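Local structure of phosphoribosyl-aminoimidazole carboxylase (Aspergillus clavatus, 3K5I) at residues V80-L83 against A84-D88; V52-A55 against D56-A60; R179-S182 against Q183-P187. The protein probably catalyses the ATP-dependent conversion of 5-aminoimidazole ribonucleotide to its N5-carboxy derivative in purine biosynthesis, as a member of the ATP-grasp family. All coordinates share one frame; numbering follows the deposited sequence. Where two conformers were deposited one is given.

Interaction 1. Residues V80-L83 against A84-D88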
loop_
_atom_site.group_PDB
_atom_site.type_symbol
_atom_site.label_atom_id
_atom_site.label_comp_id
_atom_site.label_asym_id
_atom_site.label_seq_id
_atom_site.Cartn_x
_atom_site.Cartn_y
_atom_site.Cartn_z
ATOM N N VAL A 80 -0.472 8.573 -27.968
ATOM C CA VAL A 80 -1.061 7.216 -27.798
ATOM C C VAL A 80 -0.106 6.182 -28.485
ATOM O O VAL A 80 0.264 5.154 -27.893
ATOM C CB VAL A 80 -2.640 7.086 -28.146
ATOM C CG1 VAL A 80 -3.148 5.640 -28.154
ATOM C CG2 VAL A 80 -3.721 7.948 -27.350
ATOM N N ARG A 81 0.348 6.489 -29.713
ATOM C CA ARG A 81 1.242 5.658 -30.553
ATOM C C ARG A 81 2.710 5.534 -30.087
ATOM O O ARG A 81 3.395 4.535 -30.178
ATOM C CB ARG A 81 1.204 6.294 -31.954
ATOM C CG ARG A 81 1.426 5.360 -33.131
ATOM C CD ARG A 81 1.576 6.047 -34.533
ATOM N NE ARG A 81 1.565 4.995 -35.553
ATOM C CZ ARG A 81 0.477 4.526 -36.163
ATOM N NH1 ARG A 81 0.580 3.551 -37.059
ATOM N NH2 ARG A 81 -0.723 5.026 -35.906
ATOM N N GLN A 82 3.213 6.635 -29.583
ATOM C CA GLN A 82 4.526 6.630 -29.010
ATOM C C GLN A 82 4.398 5.681 -27.791
ATOM O O GLN A 82 5.094 4.678 -27.721
ATOM C CB GLN A 82 4.855 8.049 -28.515
ATOM C CG GLN A 82 6.164 8.043 -27.759
ATOM C CD GLN A 82 7.279 7.565 -28.662
ATOM O OE1 GLN A 82 7.183 7.725 -29.883
ATOM N NE2 GLN A 82 8.358 6.997 -28.077
ATOM N N LEU A 83 3.515 5.941 -26.825
ATOM C CA LEU A 83 3.423 5.014 -25.678
ATOM C C LEU A 83 3.466 3.547 -26.039
ATOM O O LEU A 83 4.163 2.694 -25.466
ATOM C CB LEU A 83 2.109 5.126 -24.922
ATOM C CG LEU A 83 1.959 4.236 -23.666
ATOM C CD1 LEU A 83 2.661 4.851 -22.437
ATOM C CD2 LEU A 83 0.436 4.153 -23.371
ATOM N N ALA A 84 2.657 3.246 -27.027
ATOM C CA ALA A 84 2.593 1.863 -27.499
ATOM C C ALA A 84 3.858 1.278 -28.143
ATOM O O ALA A 84 4.100 0.061 -28.139
ATOM C CB ALA A 84 1.509 1.851 -28.491
ATOM N N LYS A 85 4.663 2.144 -28.746
ATOM C CA LYS A 85 5.877 1.668 -29.392
ATOM C C LYS A 85 6.960 1.424 -28.333
ATOM O O LYS A 85 8.148 1.216 -28.606
ATOM C CB LYS A 85 6.424 2.779 -30.321
ATOM C CG LYS A 85 5.574 3.261 -31.491
ATOM C CD LYS A 85 5.888 2.618 -32.848
ATOM C CE LYS A 85 4.619 2.490 -33.718
ATOM N NZ LYS A 85 4.849 2.379 -35.198
ATOM N N THR A 86 6.562 1.451 -27.073
ATOM C CA THR A 86 7.619 1.264 -26.101
ATOM C C THR A 86 7.153 0.376 -24.962
ATOM O O THR A 86 7.701 0.346 -23.872
ATOM C CB THR A 86 8.101 2.666 -25.618
ATOM O OG1 THR A 86 7.023 3.419 -25.039
ATOM C CG2 THR A 86 8.590 3.457 -26.787
ATOM N N CYS A 87 6.109 -0.375 -25.232
ATOM C CA CYS A 87 5.699 -1.143 -24.104
ATOM C C CYS A 87 5.127 -2.475 -24.568
ATOM O O CYS A 87 4.657 -2.606 -25.692
ATOM C CB CYS A 87 4.729 -0.241 -23.273
ATOM S SG CYS A 87 3.025 -0.377 -23.933
ATOM N N ASP A 88 5.185 -3.490 -23.714
ATOM C CA ASP A 88 4.622 -4.740 -24.163
ATOM C C ASP A 88 3.134 -4.882 -24.084
ATOM O O ASP A 88 2.661 -5.795 -24.736
ATOM C CB ASP A 88 5.334 -5.954 -23.600
ATOM C CG ASP A 88 6.811 -5.796 -23.762
ATOM O OD1 ASP A 88 7.374 -5.886 -24.895
ATOM O OD2 ASP A 88 7.301 -5.428 -22.679
#
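T86 folds back over the last turn of helix 77-84, meeting the L83 carbonyl and the Q82 side chain at a helix C terminus in the Rossmann-like preATP-grasp domain. The bonding pattern records how the helix ends. A84 N still reaches V80 O in the helical i-to-i-4 manner, at 3.2 Å and a fairly straight 158° at the hydrogen. K85, the first residue to leave helical backbone angles, divides its N-H between R81 O (3.1 Å) and Q82 O (2.8 Å), both bonds bent. T86 N then makes a purely i-to-i-3 bond to L83 O, 3.1 Å long, so the final turn tightens before the chain runs on to strand 89-92.

Along the T86 side chain, CB lies 3.9 Å from L83 O. From there OG1 branches between the backbone N and the carbonyl carbon (chi1 59°), which sets it 3.0 Å from L83 O as a hydrogen-bond donor. It arrives 42° out of the carbonyl plane, on the same face as T86 N, so two donors of one residue grip a single oxygen. The other branch, CG2, meets the amide of Q82, whose chain bends at chi2 and brings NE2 within 3.8 Å.

V80 and A84 pack on helix 99-105, and R81 reaches E104 of the same helix in a salt bridge. Beyond T86, the thiol of C87 also comes back over the helix end, with SG 3.6 Å from L83 O.

Interaction 2. Residues V52-A55 against D56-A60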
loop_
_atom_site.group_PDB
_atom_site.type_symbol
_atom_site.label_atom_id
_atom_site.label_comp_id
_atom_site.label_asym_id
_atom_site.label_seq_id
_atom_site.Cartn_x
_atom_site.Cartn_y
_atom_site.Cartn_z
ATOM N N VAL A 52 3.751 5.740 -18.247
ATOM C CA VAL A 52 2.435 6.389 -18.254
ATOM C C VAL A 52 2.148 7.466 -19.280
ATOM O O VAL A 52 2.994 8.278 -19.559
ATOM C CB VAL A 52 2.435 7.189 -16.881
ATOM C CG1 VAL A 52 1.107 7.741 -16.455
ATOM C CG2 VAL A 52 2.956 6.308 -15.786
ATOM N N LEU A 53 0.957 7.464 -19.862
ATOM C CA LEU A 53 0.671 8.538 -20.797
ATOM C C LEU A 53 -0.278 9.572 -20.125
ATOM O O LEU A 53 -1.425 9.271 -19.764
ATOM C CB LEU A 53 0.074 7.999 -22.108
ATOM C CG LEU A 53 -0.261 9.056 -23.184
ATOM C CD1 LEU A 53 0.808 10.105 -23.501
ATOM C CD2 LEU A 53 -0.853 8.459 -24.469
ATOM N N ASP A 54 0.204 10.785 -19.922
ATOM C CA ASP A 54 -0.638 11.828 -19.341
ATOM C C ASP A 54 0.187 13.108 -19.144
ATOM O O ASP A 54 1.322 13.182 -19.606
ATOM C CB ASP A 54 -1.252 11.339 -18.024
ATOM C CG ASP A 54 -2.452 12.191 -17.598
ATOM O OD1 ASP A 54 -2.543 13.390 -17.975
ATOM O OD2 ASP A 54 -3.287 11.588 -16.914
ATOM N N ALA A 55 -0.338 14.125 -18.484
ATOM C CA ALA A 55 0.499 15.305 -18.287
ATOM C C ALA A 55 1.746 14.984 -17.443
ATOM O O ALA A 55 1.824 13.982 -16.764
ATOM C CB ALA A 55 -0.289 16.357 -17.610
ATOM N N ASP A 56 2.769 15.828 -17.521
ATOM C CA ASP A 56 3.989 15.586 -16.754
ATOM C C ASP A 56 3.686 15.756 -15.317
ATOM O O ASP A 56 2.859 16.601 -14.947
ATOM C CB ASP A 56 5.158 16.533 -17.050
ATOM C CG ASP A 56 5.818 16.165 -18.335
ATOM O OD1 ASP A 56 5.605 15.050 -18.906
ATOM O OD2 ASP A 56 6.558 17.077 -18.709
ATOM N N ASN A 57 4.404 14.970 -14.534
ATOM C CA ASN A 57 4.123 15.056 -13.111
ATOM C C ASN A 57 2.681 14.679 -12.687
ATOM O O ASN A 57 2.162 15.118 -11.644
ATOM C CB ASN A 57 4.394 16.466 -12.670
ATOM C CG ASN A 57 4.744 16.508 -11.214
ATOM O OD1 ASN A 57 4.114 17.242 -10.451
ATOM N ND2 ASN A 57 5.698 15.663 -10.803
ATOM N N SER A 58 2.011 13.854 -13.488
ATOM C CA SER A 58 0.675 13.506 -13.048
ATOM C C SER A 58 0.790 12.516 -11.878
ATOM O O SER A 58 1.889 11.996 -11.598
ATOM C CB SER A 58 -0.154 13.004 -14.220
ATOM O OG SER A 58 0.339 11.752 -14.612
ATOM N N PRO A 59 -0.342 12.263 -11.207
ATOM C CA PRO A 59 -0.393 11.358 -10.053
ATOM C C PRO A 59 0.351 10.043 -10.058
ATOM O O PRO A 59 0.935 9.650 -9.041
ATOM C CB PRO A 59 -1.865 11.166 -9.756
ATOM C CG PRO A 59 -2.381 12.569 -10.146
ATOM C CD PRO A 59 -1.669 12.838 -11.484
ATOM N N ALA A 60 0.410 9.468 -11.250
ATOM C CA ALA A 60 1.084 8.187 -11.435
ATOM C C ALA A 60 2.562 8.241 -11.746
ATOM O O ALA A 60 3.353 7.384 -11.364
ATOM C CB ALA A 60 0.235 7.205 -12.348
#
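A55 and S58 face each other across a type II beta turn that carries the chain off the end of strand 49-54, a parallel strand of the Rossmann-like sheet in the preATP-grasp domain. The backbone evidence comes first. S58 N bonds to A55 O at 3.3 Å, but the bond is weak, with only 131° at the hydrogen. The turn is better defined by its central torsions: D56 is extended, and N57 has a positive phi of 61°, as the third position of a type II turn requires. A55 O also accepts from K61 NZ, so the weak turn bond is not its sole partner.

Among side-chain contacts, S58 folds inward over the turn. Its CB lies 3.4 Å from A55 O, and the chi1 rotation carries OG toward the strand, 3.8 Å from D54 CB. That approach is van der Waals only, since S58 OG is hydrogen-bonded to G32 O and D54 OD2 to G32 N, in the neighbouring glycine-rich loop. G32 is thus held at both its N and its O, beside the 5-aminoimidazole ribonucleotide pocket, whose ligand lies about 5 Å from the D54 side chain. D56, on the outer side, hydrogen-bonds through OD1 to T71 OG1.

The apolar part is a single pair of buried side chains, V52 and A60. With CG1 anti to its backbone N (chi1 -168°), V52 points this methyl across the mouth of the loop, where V52 and A60 have CA atoms 7.2 Å apart. The same methyl comes 4.5 Å from S58 OG, marginal for contact. Its closer neighbour is the A60 methyl: V52 CG1 and A60 CB are 4.2 Å apart.

Interaction 3. Residues R179-S182 against Q183-P187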
loop_
_atom_site.group_PDB
_atom_site.type_symbol
_atom_site.label_atom_id
_atom_site.label_comp_id
_atom_site.label_asym_id
_atom_site.label_seq_id
_atom_site.Cartn_x
_atom_site.Cartn_y
_atom_site.Cartn_z
ATOM N N ARG A 179 -29.678 16.281 -13.845
ATOM C CA ARG A 179 -31.032 15.971 -13.426
ATOM C C ARG A 179 -32.001 17.019 -13.938
ATOM O O ARG A 179 -31.833 18.219 -13.692
ATOM C CB ARG A 179 -31.169 16.083 -11.913
ATOM C CG ARG A 179 -32.529 15.419 -11.563
ATOM C CD ARG A 179 -32.626 14.887 -10.113
ATOM N NE ARG A 179 -33.972 15.123 -9.593
ATOM C CZ ARG A 179 -34.557 14.488 -8.582
ATOM N NH1 ARG A 179 -35.811 14.808 -8.265
ATOM N NH2 ARG A 179 -33.903 13.558 -7.900
ATOM N N VAL A 180 -33.025 16.568 -14.649
ATOM C CA VAL A 180 -34.014 17.493 -15.174
ATOM C C VAL A 180 -35.289 17.175 -14.372
ATOM O O VAL A 180 -35.766 16.066 -14.476
ATOM C CB VAL A 180 -34.188 17.229 -16.665
ATOM C CG1 VAL A 180 -35.085 18.310 -17.210
ATOM C CG2 VAL A 180 -32.824 17.178 -17.396
ATOM N N ASN A 181 -35.813 18.080 -13.543
ATOM C CA ASN A 181 -37.000 17.796 -12.713
ATOM C C ASN A 181 -38.318 18.247 -13.320
ATOM O O ASN A 181 -39.377 17.677 -13.057
ATOM C CB ASN A 181 -36.900 18.464 -11.336
ATOM C CG ASN A 181 -35.821 17.857 -10.476
ATOM O OD1 ASN A 181 -35.964 16.704 -10.087
ATOM N ND2 ASN A 181 -34.756 18.618 -10.163
ATOM N N SER A 182 -38.210 19.283 -14.136
ATOM C CA SER A 182 -39.367 19.855 -14.793
ATOM C C SER A 182 -38.936 20.374 -16.129
ATOM O O SER A 182 -37.752 20.474 -16.425
ATOM C CB SER A 182 -39.791 21.135 -14.039
ATOM O OG SER A 182 -39.220 22.335 -14.575
ATOM N N GLN A 183 -39.944 20.733 -16.904
ATOM C CA GLN A 183 -39.710 21.258 -18.237
ATOM C C GLN A 183 -39.136 22.648 -18.116
ATOM O O GLN A 183 -38.706 23.250 -19.092
ATOM C CB GLN A 183 -41.073 21.270 -18.920
ATOM C CG GLN A 183 -41.251 22.129 -20.143
ATOM C CD GLN A 183 -42.635 21.851 -20.708
ATOM O OE1 GLN A 183 -43.432 21.134 -20.089
ATOM N NE2 GLN A 183 -42.926 22.403 -21.881
ATOM N N ASP A 184 -39.137 23.161 -16.894
ATOM C CA ASP A 184 -38.638 24.511 -16.700
ATOM C C ASP A 184 -37.148 24.573 -16.506
ATOM O O ASP A 184 -36.578 25.654 -16.531
ATOM C CB ASP A 184 -39.304 25.168 -15.497
ATOM C CG ASP A 184 -40.547 25.902 -15.896
ATOM O OD1 ASP A 184 -40.554 26.264 -17.101
ATOM O OD2 ASP A 184 -41.456 26.076 -15.040
ATOM N N ASP A 185 -36.547 23.412 -16.291
ATOM C CA ASP A 185 -35.099 23.273 -16.098
ATOM C C ASP A 185 -34.400 23.143 -17.444
ATOM O O ASP A 185 -33.201 23.341 -17.529
ATOM C CB ASP A 185 -34.751 22.013 -15.305
ATOM C CG ASP A 185 -35.317 22.021 -13.891
ATOM O OD1 ASP A 185 -34.594 21.567 -12.978
ATOM O OD2 ASP A 185 -36.485 22.434 -13.700
ATOM N N ILE A 186 -35.159 22.813 -18.485
ATOM C CA ILE A 186 -34.645 22.667 -19.841
ATOM C C ILE A 186 -33.493 23.529 -20.340
ATOM O O ILE A 186 -32.510 23.019 -20.887
ATOM C CB ILE A 186 -35.706 22.208 -20.907
ATOM C CG1 ILE A 186 -36.372 20.909 -20.402
ATOM C CG2 ILE A 186 -35.244 22.296 -22.433
ATOM C CD1 ILE A 186 -37.469 20.288 -21.279
ATOM N N PRO A 187 -33.597 24.837 -20.190
ATOM C CA PRO A 187 -32.500 25.641 -20.699
ATOM C C PRO A 187 -31.266 25.457 -19.854
ATOM O O PRO A 187 -30.133 25.460 -20.338
ATOM C CB PRO A 187 -32.973 27.080 -20.484
ATOM C CG PRO A 187 -34.399 27.000 -20.176
ATOM C CD PRO A 187 -34.867 25.574 -20.288
#
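S182 and D185 close a type I beta turn between edge strand 177-180 and helix 186-192 of the ATP-grasp domain. The firm part lies inside the turn. D185 N donates to S182 O at 3.2 Å with 161° at the hydrogen, although it stands 62° out of the carbonyl plane. A second link runs between side chains: S182 OG donates to D185 OD2 across 2.9 Å. Beneath the turn, V180 CG1 lies 4.2 Å from D185 CB and 4.3 Å from I186 CG1, continuing the buried packing of I186 against helix 149-159.

The outer side is looser. N181 ND2 remains 4.1 Å from D185 OD1, with the amide and carboxylate planes 75° apart. N181 is held instead by R179, whose NE and NH1 both point, in the guanidinium plane, at OD1, each 2.6 Å away. Both residues are exposed and touch a crystal neighbour.

Chemically, the D185 carboxylate is an acceptor for the serine hydroxyl, met on its anti side, which is consistent with an ionised acid. The turn buries S182 N without a partner, while S182 O and OG are both bonded to D185, so the residue is satisfied at two of its three polar atoms.

From the N terminus, interaction 2 comes first, closing the turn after strand 49-54; interaction 1 follows, ending helix 77-84 just before strand 89-92; and 179-187 comes last, joining strand 177-180 to helix 186-192. The three lie in series, with none enclosing or crossing another. Interactions 1 and 2 share one domain and touch: L53 CD2 is 3.5 Å from V80 N, and L83 CD1 packs against the backbone of V52 and L53, so the helix lies against the strand. Interaction 3 belongs to the ATP-grasp part, its centre about 45 Å from that of interaction 1 and 38 Å from that of interaction 2.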